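Local coordinates for protein probable glutaminase ybaS (Escherichia coli, PDB 1U60) that catalyses the hydrolysis of L-glutamine to L-glutamate and ammonium, as a homotetrameric glutaminase of the beta-lactamase clan, at residues Ile139-Ile142 with Gln143-Leu146; Leu73-Ala76 with Leu77-Gly81; Val151-Asp155 with Glu156-Ser160. All coordinates share one frame; numbering follows the deposited sequence.

The three contacts are local and come in series along the chain. Contact 2 lies near the C-terminal end of helix 68-80. Contact 1 lies near the C-terminal end of helix 132-147. Contact 3 runs from strand 152-153 into helix 155-162. Contact 1 is the middle piece. Its centre is about 13 Å from that of contact 2, and the two helices pack through Ile139, Ile142 and Leu75. It is about 15 Å from the centre of contact 3, where Gln144 probably bonds to the carbonyl of Val151. Contacts 2 and 3 do not touch; their nearest atoms are about 13 Å apart. Helix 132-147 thus packs on helix 68-80 and bonds to Val151, just ahead of strand 152-153.

Contact 1 of 3, residues Ile139-Ile142 with Gln143-Leu146; sequences ILHI and QQQL
His141 and Gln145 face each other one turn apart on helix 132-147, an i to i+4 pair of the alpha-helix. CG of Gln145 lies over one face of the imidazole, offset toward the rim, in a CH-pi contact 4.1 Å from the ring centroid. The Gln145 amide is turned 40° from the ring plane. Its OE1 comes to 3.2 Å from CD2 of His141. The imidazole points toward Gln145 because CG of His141 is anti to the backbone N (chi1 -174°).

Leu140 and Gln144 form the next pair. The extended Gln144 chain passes beside the carbonyl of Leu140, and NE2 of Gln144 stands 3.7 Å from CG of Leu140. This NE2 is held by a hydrogen bond to the carbonyl O of Val151. At the other end of the amide a water donates to OE1 of Gln144, and the same water makes a weak bond to ND1 of His141, lying in the imidazole plane at its edge.

Ile142 and Leu146 lie side by side and point the same way on the buried side. The inner face of the helix also carries Ile139 and Gln143. Ile142 touches Leu75 and Leu146 touches Cys71, both on helix 68-80. The buried amide of Gln143 is satisfied at both ends, OE1 by the hydroxyl of Thr198 and NE2 by the carbonyl of Gln195.

Four backbone bonds run through the turn, from Gln143, Gln144, Gln145 and Leu146 back to residues 139 to 142. That of Gln143 N to Ile139 O is the straightest at the hydrogen, at 169°. Between the last pair of side chains, CG1 of Ile142 meets CD1 of Leu146 at 3.9 Å.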
loop_
_atom_site.group_PDB
_atom_site.type_symbol
_atom_site.label_atom_id
_atom_site.label_comp_id
_atom_site.label_asym_id
_atom_site.label_seq_id
_atom_site.Cartn_x
_atom_site.Cartn_y
_atom_site.Cartn_z
ATOM N N ILE A 139 -17.777 -17.101 -11.552
ATOM C CA ILE A 139 -17.631 -15.823 -10.796
ATOM C C ILE A 139 -18.790 -15.598 -9.847
ATOM O O ILE A 139 -18.585 -15.283 -8.691
ATOM C CB ILE A 139 -17.466 -14.657 -11.765
ATOM C CG1 ILE A 139 -16.049 -14.693 -12.381
ATOM C CG2 ILE A 139 -17.711 -13.300 -11.078
ATOM C CD1 ILE A 139 -15.859 -13.822 -13.609
ATOM N N LEU A 140 -20.033 -15.836 -10.313
ATOM C CA LEU A 140 -21.216 -15.743 -9.446
ATOM C C LEU A 140 -21.059 -16.696 -8.251
ATOM O O LEU A 140 -21.340 -16.334 -7.130
ATOM C CB LEU A 140 -22.496 -16.029 -10.229
ATOM C CG LEU A 140 -23.774 -16.037 -9.402
ATOM C CD1 LEU A 140 -23.979 -14.683 -8.726
ATOM C CD2 LEU A 140 -24.974 -16.398 -10.288
ATOM N N HIS A 141 -20.560 -17.904 -8.510
ATOM C CA HIS A 141 -20.408 -18.913 -7.467
ATOM C C HIS A 141 -19.398 -18.466 -6.412
ATOM O O HIS A 141 -19.653 -18.600 -5.232
ATOM C CB HIS A 141 -20.001 -20.242 -8.101
ATOM C CG HIS A 141 -19.947 -21.370 -7.138
ATOM N ND1 HIS A 141 -21.082 -21.935 -6.596
ATOM C CD2 HIS A 141 -18.894 -22.020 -6.588
ATOM C CE1 HIS A 141 -20.726 -22.914 -5.780
ATOM N NE2 HIS A 141 -19.407 -22.975 -5.748
ATOM N N ILE A 142 -18.257 -17.937 -6.832
ATOM C CA ILE A 142 -17.301 -17.473 -5.826
ATOM C C ILE A 142 -17.815 -16.307 -5.001
ATOM O O ILE A 142 -17.565 -16.253 -3.771
ATOM C CB ILE A 142 -15.897 -17.230 -6.381
ATOM C CG1 ILE A 142 -14.913 -17.402 -5.227
ATOM C CG2 ILE A 142 -15.752 -15.870 -7.067
ATOM C CD1 ILE A 142 -13.463 -17.275 -5.663
ATOM N N GLN A 143 -18.565 -15.380 -5.622
ATOM C CA GLN A 143 -19.211 -14.305 -4.841
ATOM C C GLN A 143 -20.137 -14.901 -3.759
ATOM O O GLN A 143 -20.105 -14.508 -2.625
ATOM C CB GLN A 143 -20.019 -13.337 -5.727
ATOM C CG GLN A 143 -19.287 -12.520 -6.721
ATOM C CD GLN A 143 -20.174 -11.483 -7.381
ATOM O OE1 GLN A 143 -21.344 -11.292 -6.997
ATOM N NE2 GLN A 143 -19.644 -10.833 -8.409
ATOM N N GLN A 144 -20.952 -15.892 -4.130
ATOM C CA GLN A 144 -21.822 -16.542 -3.173
ATOM C C GLN A 144 -21.049 -17.302 -2.090
ATOM O O GLN A 144 -21.411 -17.254 -0.897
ATOM C CB GLN A 144 -22.814 -17.470 -3.897
ATOM C CG GLN A 144 -23.782 -16.728 -4.845
ATOM C CD GLN A 144 -24.567 -17.653 -5.773
ATOM O OE1 GLN A 144 -24.159 -18.808 -6.033
ATOM N NE2 GLN A 144 -25.665 -17.119 -6.350
ATOM N N GLN A 145 -19.949 -17.952 -2.469
ATOM C CA GLN A 145 -19.123 -18.650 -1.508
ATOM C C GLN A 145 -18.462 -17.714 -0.511
ATOM O O GLN A 145 -18.357 -18.044 0.650
ATOM C CB GLN A 145 -18.038 -19.435 -2.217
ATOM C CG GLN A 145 -18.508 -20.634 -2.961
ATOM C CD GLN A 145 -17.324 -21.346 -3.661
ATOM O OE1 GLN A 145 -16.678 -20.773 -4.572
ATOM N NE2 GLN A 145 -17.068 -22.586 -3.267
ATOM N N LEU A 146 -18.014 -16.570 -0.995
ATOM C CA LEU A 146 -17.285 -15.601 -0.137
ATOM C C LEU A 146 -18.199 -14.752 0.739
ATOM O O LEU A 146 -17.844 -14.485 1.855
ATOM C CB LEU A 146 -16.469 -14.680 -1.015
ATOM C CG LEU A 146 -15.308 -15.339 -1.728
ATOM C CD1 LEU A 146 -14.838 -14.386 -2.795
ATOM C CD2 LEU A 146 -14.199 -15.640 -0.792
HETATM O O HOH W 1 -23.669 -20.425 -8.007
#

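Contact 2 of 3, residues Leu73-Ala76 with Leu77-Gly81; sequences LALA and LEDVG
Asp79 reaches back over the preceding turn to Leu75. Its CB stands 3.5 Å from the carbonyl O of Leu75, which also accepts the backbone N-H of Asp79. CG lies anti to the carbonyl carbon of Asp79 (chi1 -78°), and this keeps the carboxylate beside the Leu75 backbone. At the tip, OD1 comes to 3.8 Å from CD1 of Leu75, while OD2 lies 4.1 Å from its CG. The two side chains pass at a slant. OD2 also makes a salt bridge to Arg138 of helix 132-147 and accepts from the backbone N of Asn128.

This is the C-terminal end of helix 68-80. Gly81 leaves helical geometry with positive phi (89°) and is the N-cap residue of helix 82-88. Its N donates a weak bond to Leu77 O.

On another side of the helix, CD1 of Leu73 rests 4.2 Å from CG of Leu77, an apolar contact between successive turns. Leu77 also packs on Tyr252 of the second subunit. Glu78 bends at chi2, and a water donates both to its OE2 and, at 3.0 Å, to the carbonyl O of Ala74. That OE2 also accepts from ND2 of Asn230 and backbone N of Gln227.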
loop_
_atom_site.group_PDB
_atom_site.type_symbol
_atom_site.label_atom_id
_atom_site.label_comp_id
_atom_site.label_asym_id
_atom_site.label_seq_id
_atom_site.Cartn_x
_atom_site.Cartn_y
_atom_site.Cartn_z
ATOM N N LEU A 73 -10.611 -11.498 -8.500
ATOM C CA LEU A 73 -9.196 -11.638 -8.219
ATOM C C LEU A 73 -8.966 -12.934 -7.435
ATOM O O LEU A 73 -8.003 -13.676 -7.673
ATOM C CB LEU A 73 -8.684 -10.431 -7.430
ATOM C CG LEU A 73 -7.274 -10.514 -6.877
ATOM C CD1 LEU A 73 -6.301 -10.849 -8.056
ATOM C CD2 LEU A 73 -6.841 -9.266 -6.126
ATOM N N ALA A 74 -9.787 -13.148 -6.411
ATOM C CA ALA A 74 -9.617 -14.343 -5.569
ATOM C C ALA A 74 -9.716 -15.605 -6.444
ATOM O O ALA A 74 -8.881 -16.515 -6.362
ATOM C CB ALA A 74 -10.603 -14.347 -4.493
ATOM N N LEU A 75 -10.692 -15.628 -7.357
ATOM C CA LEU A 75 -10.827 -16.764 -8.263
ATOM C C LEU A 75 -9.637 -16.919 -9.205
ATOM O O LEU A 75 -9.163 -18.031 -9.458
ATOM C CB LEU A 75 -12.156 -16.663 -9.033
ATOM C CG LEU A 75 -12.472 -17.853 -9.903
ATOM C CD1 LEU A 75 -12.423 -19.171 -9.130
ATOM C CD2 LEU A 75 -13.807 -17.617 -10.528
ATOM N N ALA A 76 -9.127 -15.802 -9.728
ATOM C CA ALA A 76 -8.000 -15.881 -10.664
ATOM C C ALA A 76 -6.802 -16.466 -9.948
ATOM O O ALA A 76 -6.047 -17.270 -10.507
ATOM C CB ALA A 76 -7.648 -14.542 -11.192
ATOM N N LEU A 77 -6.602 -16.084 -8.692
ATOM C CA LEU A 77 -5.495 -16.640 -7.925
ATOM C C LEU A 77 -5.637 -18.147 -7.718
ATOM O O LEU A 77 -4.657 -18.902 -7.840
ATOM C CB LEU A 77 -5.306 -15.912 -6.586
ATOM C CG LEU A 77 -4.762 -14.470 -6.603
ATOM C CD1 LEU A 77 -5.084 -13.789 -5.304
ATOM C CD2 LEU A 77 -3.262 -14.467 -6.884
ATOM N N GLU A 78 -6.847 -18.618 -7.469
ATOM C CA GLU A 78 -7.085 -20.039 -7.293
ATOM C C GLU A 78 -6.861 -20.762 -8.615
ATOM O O GLU A 78 -6.273 -21.863 -8.630
ATOM C CB GLU A 78 -8.517 -20.329 -6.811
ATOM C CG GLU A 78 -8.853 -19.780 -5.431
ATOM C CD GLU A 78 -8.039 -20.451 -4.335
ATOM O OE1 GLU A 78 -7.892 -21.702 -4.381
ATOM O OE2 GLU A 78 -7.501 -19.749 -3.460
ATOM N N ASP A 79 -7.274 -20.138 -9.717
ATOM C CA ASP A 79 -7.148 -20.732 -11.061
ATOM C C ASP A 79 -5.733 -20.787 -11.618
ATOM O O ASP A 79 -5.312 -21.831 -12.113
ATOM C CB ASP A 79 -7.992 -19.993 -12.075
ATOM C CG ASP A 79 -9.461 -20.347 -12.014
ATOM O OD1 ASP A 79 -9.906 -21.187 -11.178
ATOM O OD2 ASP A 79 -10.266 -19.738 -12.749
ATOM N N VAL A 80 -4.976 -19.675 -11.551
ATOM C CA VAL A 80 -3.693 -19.581 -12.252
ATOM C C VAL A 80 -2.487 -19.280 -11.339
ATOM O O VAL A 80 -1.356 -19.427 -11.759
ATOM C CB VAL A 80 -3.751 -18.570 -13.432
ATOM C CG1 VAL A 80 -4.868 -18.932 -14.416
ATOM C CG2 VAL A 80 -3.894 -17.087 -12.944
ATOM N N GLY A 81 -2.750 -18.903 -10.086
ATOM C CA GLY A 81 -1.739 -18.709 -9.055
ATOM C C GLY A 81 -1.187 -17.292 -9.049
ATOM O O GLY A 81 -1.428 -16.542 -10.002
HETATM O O HOH W 2 -7.604 -16.918 -3.706
#

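Contact 3 of 3, residues Val151-Asp155 with Glu156-Ser160; sequences VALSD and EVNQS
Ser154 overlaps Val157 at the start of helix 155-162. Its OG lies 3.3 Å from CG2 of Val157, and its CB is 3.7 Å from the same methyl. OG is anti to the backbone N of Ser154 (chi1 174°), which brings it round to the backbone of the first turn. There it accepts the N-H of Val157 at 3.1 Å, with an angle of 168° at the hydrogen. The carbonyl of the same serine accepts from Asn158 N at 2.9 Å, in a nearly straight bond. One residue thus serves two amides of the first turn.

Asp155 O takes the next bond, from Gln159 N. CD1 of Leu153 reaches 4.0 Å from CB of Asn158. Leu153 also touches Trp136 of helix 132-147.

Before the helix comes a short, weakly bonded strand of about residues 152-153, where backbone bonding links Ala152 to Leu199. Just past it, Ser154 bonds to the backbone of Ser197. The side chain of Val157 lies about 4 Å from that of Glu161, a predicted substrate-binding residue. The arrangement is a serine N-cap, with the side-chain oxygen accepting the amide three residues on, where an edge strand turns into a helix.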
loop_
_atom_site.group_PDB
_atom_site.type_symbol
_atom_site.label_atom_id
_atom_site.label_comp_id
_atom_site.label_asym_id
_atom_site.label_seq_id
_atom_site.Cartn_x
_atom_site.Cartn_y
_atom_site.Cartn_z
ATOM N N VAL A 151 -26.468 -13.753 -2.634
ATOM C CA VAL A 151 -25.915 -12.802 -3.606
ATOM C C VAL A 151 -26.359 -13.265 -4.986
ATOM O O VAL A 151 -26.199 -14.448 -5.339
ATOM C CB VAL A 151 -24.387 -12.753 -3.517
ATOM C CG1 VAL A 151 -23.819 -11.957 -4.658
ATOM C CG2 VAL A 151 -23.998 -12.172 -2.201
ATOM N N ALA A 152 -26.930 -12.349 -5.759
ATOM C CA ALA A 152 -27.533 -12.683 -7.041
ATOM C C ALA A 152 -27.589 -11.483 -7.974
ATOM O O ALA A 152 -27.662 -10.355 -7.529
ATOM C CB ALA A 152 -28.944 -13.251 -6.816
ATOM N N LEU A 153 -27.502 -11.747 -9.266
ATOM C CA LEU A 153 -27.563 -10.700 -10.286
ATOM C C LEU A 153 -28.933 -9.970 -10.211
ATOM O O LEU A 153 -29.986 -10.599 -10.095
ATOM C CB LEU A 153 -27.341 -11.339 -11.671
ATOM C CG LEU A 153 -27.241 -10.376 -12.853
ATOM C CD1 LEU A 153 -25.914 -9.872 -13.002
ATOM C CD2 LEU A 153 -27.618 -11.107 -14.115
ATOM N N SER A 154 -28.871 -8.634 -10.193
ATOM C CA SER A 154 -30.003 -7.755 -10.478
ATOM C C SER A 154 -30.166 -7.567 -11.988
ATOM O O SER A 154 -29.349 -6.883 -12.617
ATOM C CB SER A 154 -29.810 -6.378 -9.859
ATOM O OG SER A 154 -30.846 -5.479 -10.250
ATOM N N ASP A 155 -31.281 -8.078 -12.539
ATOM C CA ASP A 155 -31.573 -7.861 -13.960
ATOM C C ASP A 155 -31.625 -6.409 -14.319
ATOM O O ASP A 155 -31.141 -6.020 -15.373
ATOM C CB ASP A 155 -32.901 -8.510 -14.385
ATOM C CG ASP A 155 -32.859 -10.031 -14.343
ATOM O OD1 ASP A 155 -31.752 -10.642 -14.282
ATOM O OD2 ASP A 155 -33.900 -10.688 -14.317
ATOM N N GLU A 156 -32.257 -5.597 -13.471
ATOM C CA GLU A 156 -32.383 -4.175 -13.716
ATOM C C GLU A 156 -31.021 -3.502 -13.763
ATOM O O GLU A 156 -30.727 -2.751 -14.712
ATOM C CB GLU A 156 -33.256 -3.489 -12.670
ATOM C CG GLU A 156 -33.385 -1.996 -12.966
ATOM C CD GLU A 156 -34.327 -1.251 -12.043
ATOM O OE1 GLU A 156 -34.841 -1.839 -11.067
ATOM O OE2 GLU A 156 -34.462 -0.039 -12.295
ATOM N N VAL A 157 -30.172 -3.788 -12.771
ATOM C CA VAL A 157 -28.840 -3.146 -12.745
ATOM C C VAL A 157 -28.025 -3.602 -13.945
ATOM O O VAL A 157 -27.388 -2.780 -14.605
ATOM C CB VAL A 157 -28.072 -3.459 -11.468
ATOM C CG1 VAL A 157 -26.619 -2.950 -11.543
ATOM C CG2 VAL A 157 -28.794 -2.854 -10.275
ATOM N N ASN A 158 -27.996 -4.907 -14.190
ATOM C CA ASN A 158 -27.257 -5.491 -15.323
ATOM C C ASN A 158 -27.717 -4.894 -16.669
ATOM O O ASN A 158 -26.900 -4.472 -17.472
ATOM C CB ASN A 158 -27.379 -7.021 -15.343
ATOM C CG ASN A 158 -26.626 -7.642 -16.468
ATOM O OD1 ASN A 158 -27.215 -8.271 -17.360
ATOM N ND2 ASN A 158 -25.351 -7.442 -16.476
ATOM N N GLN A 159 -29.023 -4.830 -16.901
ATOM C CA GLN A 159 -29.502 -4.228 -18.158
ATOM C C GLN A 159 -29.070 -2.759 -18.327
ATOM O O GLN A 159 -28.665 -2.348 -19.439
ATOM C CB GLN A 159 -31.030 -4.401 -18.301
ATOM C CG GLN A 159 -31.492 -4.567 -19.768
ATOM C CD GLN A 159 -30.961 -5.880 -20.403
ATOM O OE1 GLN A 159 -31.454 -6.988 -20.094
ATOM N NE2 GLN A 159 -29.953 -5.756 -21.261
ATOM N N SER A 160 -29.111 -1.982 -17.247
ATOM C CA SER A 160 -28.678 -0.602 -17.261
ATOM C C SER A 160 -27.181 -0.449 -17.499
ATOM O O SER A 160 -26.728 0.382 -18.301
ATOM C CB SER A 160 -29.054 0.094 -15.941
ATOM O OG SER A 160 -30.446 0.266 -15.870
#